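Local coordinates for unknown protein (PDB 1R75), which is of unknown function but carries the kinetoplastid DUF1935 domain, built here as two antiparallel beta sheets packed against each other, at residues A50-F55 / F115-V120; G25-K30 / Y43-T48. All blocks are in the same frame, centred on the assembly; numbering follows the deposited sequence.

Contact 1 of 2, residues A50-F55 / F115-V120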
loop_
_atom_site.group_PDB
_atom_site.type_symbol
_atom_site.label_atom_id
_atom_site.label_comp_id
_atom_site.label_asym_id
_atom_site.label_seq_id
_atom_site.Cartn_x
_atom_site.Cartn_y
_atom_site.Cartn_z
ATOM N N ALA A 50 -13.309 3.887 -9.049
ATOM C CA ALA A 50 -12.961 4.992 -8.137
ATOM C C ALA A 50 -11.579 5.612 -8.441
ATOM O O ALA A 50 -11.210 6.633 -7.872
ATOM C CB ALA A 50 -12.974 4.439 -6.709
ATOM N N ARG A 51 -10.836 4.958 -9.337
ATOM C CA ARG A 51 -9.461 5.260 -9.735
ATOM C C ARG A 51 -8.506 5.363 -8.497
ATOM O O ARG A 51 -7.762 6.318 -8.350
ATOM C CB ARG A 51 -9.391 6.477 -10.611
ATOM C CG ARG A 51 -9.913 6.158 -12.047
ATOM C CD ARG A 51 -10.011 7.356 -13.023
ATOM N NE ARG A 51 -8.871 8.283 -13.035
ATOM C CZ ARG A 51 -8.954 9.580 -12.684
ATOM N NH1 ARG A 51 -10.100 10.105 -12.227
ATOM N NH2 ARG A 51 -7.883 10.366 -12.746
ATOM N N ARG A 52 -8.547 4.336 -7.704
ATOM C CA ARG A 52 -7.971 4.344 -6.360
ATOM C C ARG A 52 -7.217 3.074 -6.080
ATOM O O ARG A 52 -7.639 1.956 -6.452
ATOM C CB ARG A 52 -9.141 4.422 -5.441
ATOM C CG ARG A 52 -8.921 4.561 -4.044
ATOM C CD ARG A 52 -10.323 4.976 -3.387
ATOM N NE ARG A 52 -11.267 3.847 -3.291
ATOM C CZ ARG A 52 -12.586 3.973 -3.173
ATOM N NH1 ARG A 52 -13.186 5.200 -3.116
ATOM N NH2 ARG A 52 -13.315 2.896 -3.068
ATOM N N TRP A 53 -6.119 3.222 -5.352
ATOM C CA TRP A 53 -5.381 2.088 -4.828
ATOM C C TRP A 53 -5.330 2.110 -3.320
ATOM O O TRP A 53 -5.198 3.203 -2.712
ATOM C CB TRP A 53 -3.965 2.169 -5.256
ATOM C CG TRP A 53 -3.613 1.920 -6.641
ATOM C CD1 TRP A 53 -4.412 1.768 -7.729
ATOM C CD2 TRP A 53 -2.258 1.796 -7.110
ATOM N NE1 TRP A 53 -3.635 1.570 -8.874
ATOM C CE2 TRP A 53 -2.306 1.615 -8.514
ATOM C CE3 TRP A 53 -1.011 1.860 -6.483
ATOM C CZ2 TRP A 53 -1.121 1.454 -9.285
ATOM C CZ3 TRP A 53 0.171 1.651 -7.267
ATOM C CH2 TRP A 53 0.094 1.507 -8.611
ATOM N N ALA A 54 -5.376 0.935 -2.764
ATOM C CA ALA A 54 -5.191 0.662 -1.385
ATOM C C ALA A 54 -4.299 -0.563 -1.196
ATOM O O ALA A 54 -4.117 -1.334 -2.120
ATOM C CB ALA A 54 -6.512 0.432 -0.728
ATOM N N PHE A 55 -3.712 -0.679 -0.004
ATOM C CA PHE A 55 -2.927 -1.842 0.403
ATOM C C PHE A 55 -3.561 -2.503 1.611
ATOM O O PHE A 55 -4.071 -1.834 2.546
ATOM C CB PHE A 55 -1.498 -1.404 0.763
ATOM C CG PHE A 55 -0.708 -1.011 -0.399
ATOM C CD1 PHE A 55 -0.335 -1.943 -1.347
ATOM C CD2 PHE A 55 -0.313 0.313 -0.559
ATOM C CE1 PHE A 55 0.488 -1.532 -2.482
ATOM C CE2 PHE A 55 0.480 0.709 -1.633
ATOM C CZ PHE A 55 0.835 -0.226 -2.630
ATOM N N PHE A 115 -4.084 4.599 -0.457
ATOM C CA PHE A 115 -2.807 5.002 -0.923
ATOM C C PHE A 115 -2.853 6.184 -1.845
ATOM O O PHE A 115 -2.341 7.328 -1.502
ATOM C CB PHE A 115 -2.165 3.769 -1.541
ATOM C CG PHE A 115 -0.706 3.963 -1.886
ATOM C CD1 PHE A 115 0.171 4.401 -0.933
ATOM C CD2 PHE A 115 -0.210 3.673 -3.202
ATOM C CE1 PHE A 115 1.542 4.553 -1.234
ATOM C CE2 PHE A 115 1.133 3.902 -3.495
ATOM C CZ PHE A 115 1.997 4.305 -2.491
ATOM N N VAL A 116 -3.373 6.011 -3.090
ATOM C CA VAL A 116 -3.422 7.100 -4.066
ATOM C C VAL A 116 -4.694 7.036 -4.862
ATOM O O VAL A 116 -5.378 6.024 -4.964
ATOM C CB VAL A 116 -2.222 7.101 -5.070
ATOM C CG1 VAL A 116 -1.003 7.273 -4.369
ATOM C CG2 VAL A 116 -2.191 5.808 -5.886
ATOM N N GLU A 117 -5.044 8.140 -5.428
ATOM C CA GLU A 117 -6.201 8.175 -6.305
ATOM C C GLU A 117 -5.891 9.045 -7.495
ATOM O O GLU A 117 -5.286 10.109 -7.367
ATOM C CB GLU A 117 -7.361 8.773 -5.481
ATOM C CG GLU A 117 -8.648 8.918 -6.231
ATOM C CD GLU A 117 -9.897 8.954 -5.299
ATOM O OE1 GLU A 117 -9.925 8.208 -4.283
ATOM O OE2 GLU A 117 -10.836 9.713 -5.638
ATOM N N GLY A 118 -6.293 8.582 -8.675
ATOM C CA GLY A 118 -6.158 9.358 -9.883
ATOM C C GLY A 118 -5.632 8.478 -11.019
ATOM O O GLY A 118 -5.869 7.307 -11.018
ATOM N N SER A 119 -4.893 9.053 -11.935
ATOM C CA SER A 119 -4.466 8.344 -13.126
ATOM C C SER A 119 -3.021 7.981 -13.042
ATOM O O SER A 119 -2.158 8.816 -12.989
ATOM C CB SER A 119 -4.844 9.120 -14.388
ATOM O OG SER A 119 -4.203 10.377 -14.432
ATOM N N VAL A 120 -2.757 6.696 -13.041
ATOM C CA VAL A 120 -1.406 6.206 -12.808
ATOM C C VAL A 120 -0.873 5.860 -14.197
ATOM O O VAL A 120 -1.600 5.142 -14.939
ATOM C CB VAL A 120 -1.452 4.988 -11.946
ATOM C CG1 VAL A 120 -0.046 4.406 -11.806
ATOM C CG2 VAL A 120 -2.030 5.354 -10.545
#
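Trp53 lies alongside Val116 and Phe115, its side chain pointing the same way as theirs across the strand pair. Its CB sits 4.1 Å from CG2 of Val116. The first torsion (chi1 -72°) sets CG beside the backbone N, anti to the carbonyl carbon. Val116 CG2 sits above the indole plane, displaced toward the rim. Farther out, Trp53 CE3 comes within 3.8 Å of Phe115 CD2, at the edge of that phenyl ring, while Trp53 CZ2 reaches Val120 CG1 at 4.0 Å. The large flat indole suits this place, since it spans residues before and after the corner at Gly118.

The backbones explain why Phe115 and Val116 both attend Trp53. Strands 52-57 and 112-117 run antiparallel, and a classic beta bulge places these two residues against one. Trp53 O receives the N-H of Phe115 (2.9 Å) and, weakly, that of Val116, while Trp53 N gives a nearly straight bond to Val116 O. The Phe115 side chain lies in the core of a beta sandwich, touching Val105 and Val68 of the second sheet. Its ring is gripped from both faces: Val116 CG1 lies over one, and Phe55 CE2 is centred over the other in an edge-to-face pair with planes at 62°.

On the other side of this strand pair Arg52 and Glu117 lie side by side, Arg52 CD being 3.4 Å from Glu117 OE1, but their charged ends stop short of a salt bridge. At the end of the pair Gly118 N donates to Arg51 O at 2.7 Å. With the backbone conformation of Gly118 a CB would press on the carbonyl oxygen of Glu117, which suits glycine here. Gly118 CA lies over one face of the Arg51 guanidinium.

Contact 2 of 2, residues G25-K30 / Y43-T48; sequences GKPTVK and YRIADT
Asp47 OD2 and Lys30 O share one water, which donates a hydrogen to each: 2.5 Å to Asp47 OD2 and 2.7 Å to Lys30 O. The two oxygens themselves are 3.6 Å apart, and as both are acceptors they need the water between them. OD2 also has a long, weak ion pair with Arg52 NH2, while OD1 accepts the N-H of Ala50, so the carboxylate is held from several directions. The CB of Asp47 points toward segment 25-30, and chi1 (-177°) sets CG anti to the backbone N. Aspartate suits the spot: its short side chain carries two acceptors, one for the tight turn that follows and one for the water.

Segment 25-30 has no regular secondary structure. It runs over the side of the five-stranded sheet that faces away from the second sheet of the sandwich, ahead of the edge strand 33-36, and strand 42-47 presents Ile45 to it. Pro27 also packs on Tyr56 and Thr112, and Val29 on Met114, so the segment spans neighbouring strands of that sheet.

Ile45 makes the apolar part of the contact by dividing its two branches between two residues. Its CD1 meets the proline ring of Pro27 obliquely, 3.6 Å from CB and 3.8 Å from CG. The other branch is anti to the backbone N, and there CG2 approaches Val29 CG2 at 4.3 Å and Val29 O at 4.1 Å. A beta-branched residue fits both the strand and this double duty. Proline, whose ring gives a compact apolar surface without needing an N-H partner, suits an irregular segment, and Thr28 next to it bonds through its own N to Thr112 OG1.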
loop_
_atom_site.group_PDB
_atom_site.type_symbol
_atom_site.label_atom_id
_atom_site.label_comp_id
_atom_site.label_asym_id
_atom_site.label_seq_id
_atom_site.Cartn_x
_atom_site.Cartn_y
_atom_site.Cartn_z
ATOM N N GLY A 25 -7.752 -12.059 7.713
ATOM C CA GLY A 25 -8.580 -10.891 7.796
ATOM C C GLY A 25 -9.023 -10.548 6.410
ATOM O O GLY A 25 -8.852 -11.323 5.515
ATOM N N LYS A 26 -9.640 -9.381 6.251
ATOM C CA LYS A 26 -10.002 -8.914 4.931
ATOM C C LYS A 26 -9.825 -7.407 4.829
ATOM O O LYS A 26 -9.983 -6.706 5.795
ATOM C CB LYS A 26 -11.446 -9.256 4.590
ATOM C CG LYS A 26 -12.422 -8.953 5.650
ATOM C CD LYS A 26 -13.825 -9.371 5.201
ATOM C CE LYS A 26 -14.887 -8.842 6.162
ATOM N NZ LYS A 26 -16.186 -8.626 5.454
ATOM N N PRO A 27 -9.583 -6.944 3.610
ATOM C CA PRO A 27 -9.564 -5.513 3.321
ATOM C C PRO A 27 -10.891 -4.852 3.636
ATOM O O PRO A 27 -11.942 -5.534 3.681
ATOM C CB PRO A 27 -9.315 -5.465 1.826
ATOM C CG PRO A 27 -8.812 -6.749 1.453
ATOM C CD PRO A 27 -9.426 -7.751 2.383
ATOM N N THR A 28 -10.875 -3.533 3.844
ATOM C CA THR A 28 -12.118 -2.857 4.194
ATOM C C THR A 28 -12.831 -2.416 2.948
ATOM O O THR A 28 -13.960 -1.915 3.022
ATOM C CB THR A 28 -11.842 -1.669 5.061
ATOM O OG1 THR A 28 -10.816 -0.851 4.458
ATOM C CG2 THR A 28 -11.276 -2.148 6.384
ATOM N N VAL A 29 -12.161 -2.560 1.803
ATOM C CA VAL A 29 -12.755 -2.200 0.537
ATOM C C VAL A 29 -12.555 -3.322 -0.466
ATOM O O VAL A 29 -11.573 -4.066 -0.423
ATOM C CB VAL A 29 -12.134 -0.910 -0.020
ATOM C CG1 VAL A 29 -12.476 0.260 0.870
ATOM C CG2 VAL A 29 -10.609 -1.040 -0.209
ATOM N N LYS A 30 -13.505 -3.430 -1.384
ATOM C CA LYS A 30 -13.336 -4.311 -2.523
ATOM C C LYS A 30 -13.149 -3.358 -3.671
ATOM O O LYS A 30 -13.953 -2.436 -3.898
ATOM C CB LYS A 30 -14.558 -5.217 -2.807
ATOM C CG LYS A 30 -14.990 -6.134 -1.689
ATOM C CD LYS A 30 -16.452 -5.832 -1.286
ATOM C CE LYS A 30 -17.189 -7.059 -0.775
ATOM N NZ LYS A 30 -18.543 -6.651 -0.312
ATOM N N TYR A 43 -1.196 -6.958 -0.208
ATOM C CA TYR A 43 -2.031 -6.944 -1.427
ATOM C C TYR A 43 -2.280 -5.540 -1.826
ATOM O O TYR A 43 -2.646 -4.745 -0.948
ATOM C CB TYR A 43 -3.372 -7.606 -1.153
ATOM C CG TYR A 43 -3.182 -9.086 -0.877
ATOM C CD1 TYR A 43 -3.257 -10.015 -1.913
ATOM C CD2 TYR A 43 -2.816 -9.518 0.370
ATOM C CE1 TYR A 43 -3.047 -11.391 -1.669
ATOM C CE2 TYR A 43 -2.593 -10.853 0.626
ATOM C CZ TYR A 43 -2.745 -11.786 -0.399
ATOM O OH TYR A 43 -2.456 -13.103 -0.155
ATOM N N ARG A 44 -2.134 -5.241 -3.105
ATOM C CA ARG A 44 -2.607 -4.016 -3.711
ATOM C C ARG A 44 -4.025 -4.206 -4.191
ATOM O O ARG A 44 -4.283 -5.167 -4.906
ATOM C CB ARG A 44 -1.697 -3.624 -4.843
ATOM C CG ARG A 44 -2.103 -2.444 -5.628
ATOM C CD ARG A 44 -0.977 -1.972 -6.559
ATOM N NE ARG A 44 -0.700 -2.947 -7.621
ATOM C CZ ARG A 44 -1.265 -2.970 -8.765
ATOM N NH1 ARG A 44 -2.201 -2.076 -9.069
ATOM N NH2 ARG A 44 -0.869 -3.906 -9.656
ATOM N N ILE A 45 -4.941 -3.335 -3.772
ATOM C CA ILE A 45 -6.371 -3.433 -4.132
ATOM C C ILE A 45 -6.584 -2.254 -5.032
ATOM O O ILE A 45 -6.457 -1.094 -4.582
ATOM C CB ILE A 45 -7.269 -3.302 -2.905
ATOM C CG1 ILE A 45 -6.865 -4.381 -1.881
ATOM C CG2 ILE A 45 -8.763 -3.427 -3.325
ATOM C CD1 ILE A 45 -7.072 -3.931 -0.502
ATOM N N ALA A 46 -6.887 -2.492 -6.295
ATOM C CA ALA A 46 -7.100 -1.430 -7.237
ATOM C C ALA A 46 -8.573 -1.315 -7.527
ATOM O O ALA A 46 -9.274 -2.314 -7.598
ATOM C CB ALA A 46 -6.307 -1.688 -8.511
ATOM N N ASP A 47 -9.083 -0.104 -7.592
ATOM C CA ASP A 47 -10.494 0.080 -7.909
ATOM C C ASP A 47 -10.573 0.971 -9.159
ATOM O O ASP A 47 -10.223 2.159 -9.116
ATOM C CB ASP A 47 -11.252 0.630 -6.701
ATOM C CG ASP A 47 -12.762 0.765 -6.956
ATOM O OD1 ASP A 47 -13.141 1.228 -8.073
ATOM O OD2 ASP A 47 -13.645 0.422 -6.108
ATOM N N THR A 48 -10.950 0.378 -10.315
ATOM C CA THR A 48 -10.929 1.148 -11.557
ATOM C C THR A 48 -12.029 2.216 -11.625
ATOM O O THR A 48 -11.794 3.290 -12.172
ATOM C CB THR A 48 -11.062 0.262 -12.825
ATOM O OG1 THR A 48 -12.380 -0.246 -12.874
ATOM C CG2 THR A 48 -10.206 -0.961 -12.788
HETATM O O HOH W 1 -12.743 -0.042 -3.791
#

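The centres of the two contacts lie about 11 Å apart, and both segments of contact 2 precede those of contact 1 in the sequence. Both contacts belong to the five-stranded antiparallel sheet, in which strand 42-47 of contact 2 is the neighbour of strand 52-57 of contact 1. These strands follow each other directly and probably bond through Ala54 O to Ile45 N (2.7 Å) and Arg52 O to Asp47 N (2.8 Å), the latter at a G1 beta bulge. Contact 1 joins the hairpin to strand 112-117 and contributes Phe55, Phe115 and Val116 to the inner side, whereas contact 2 lays an irregular segment over part of the outer side.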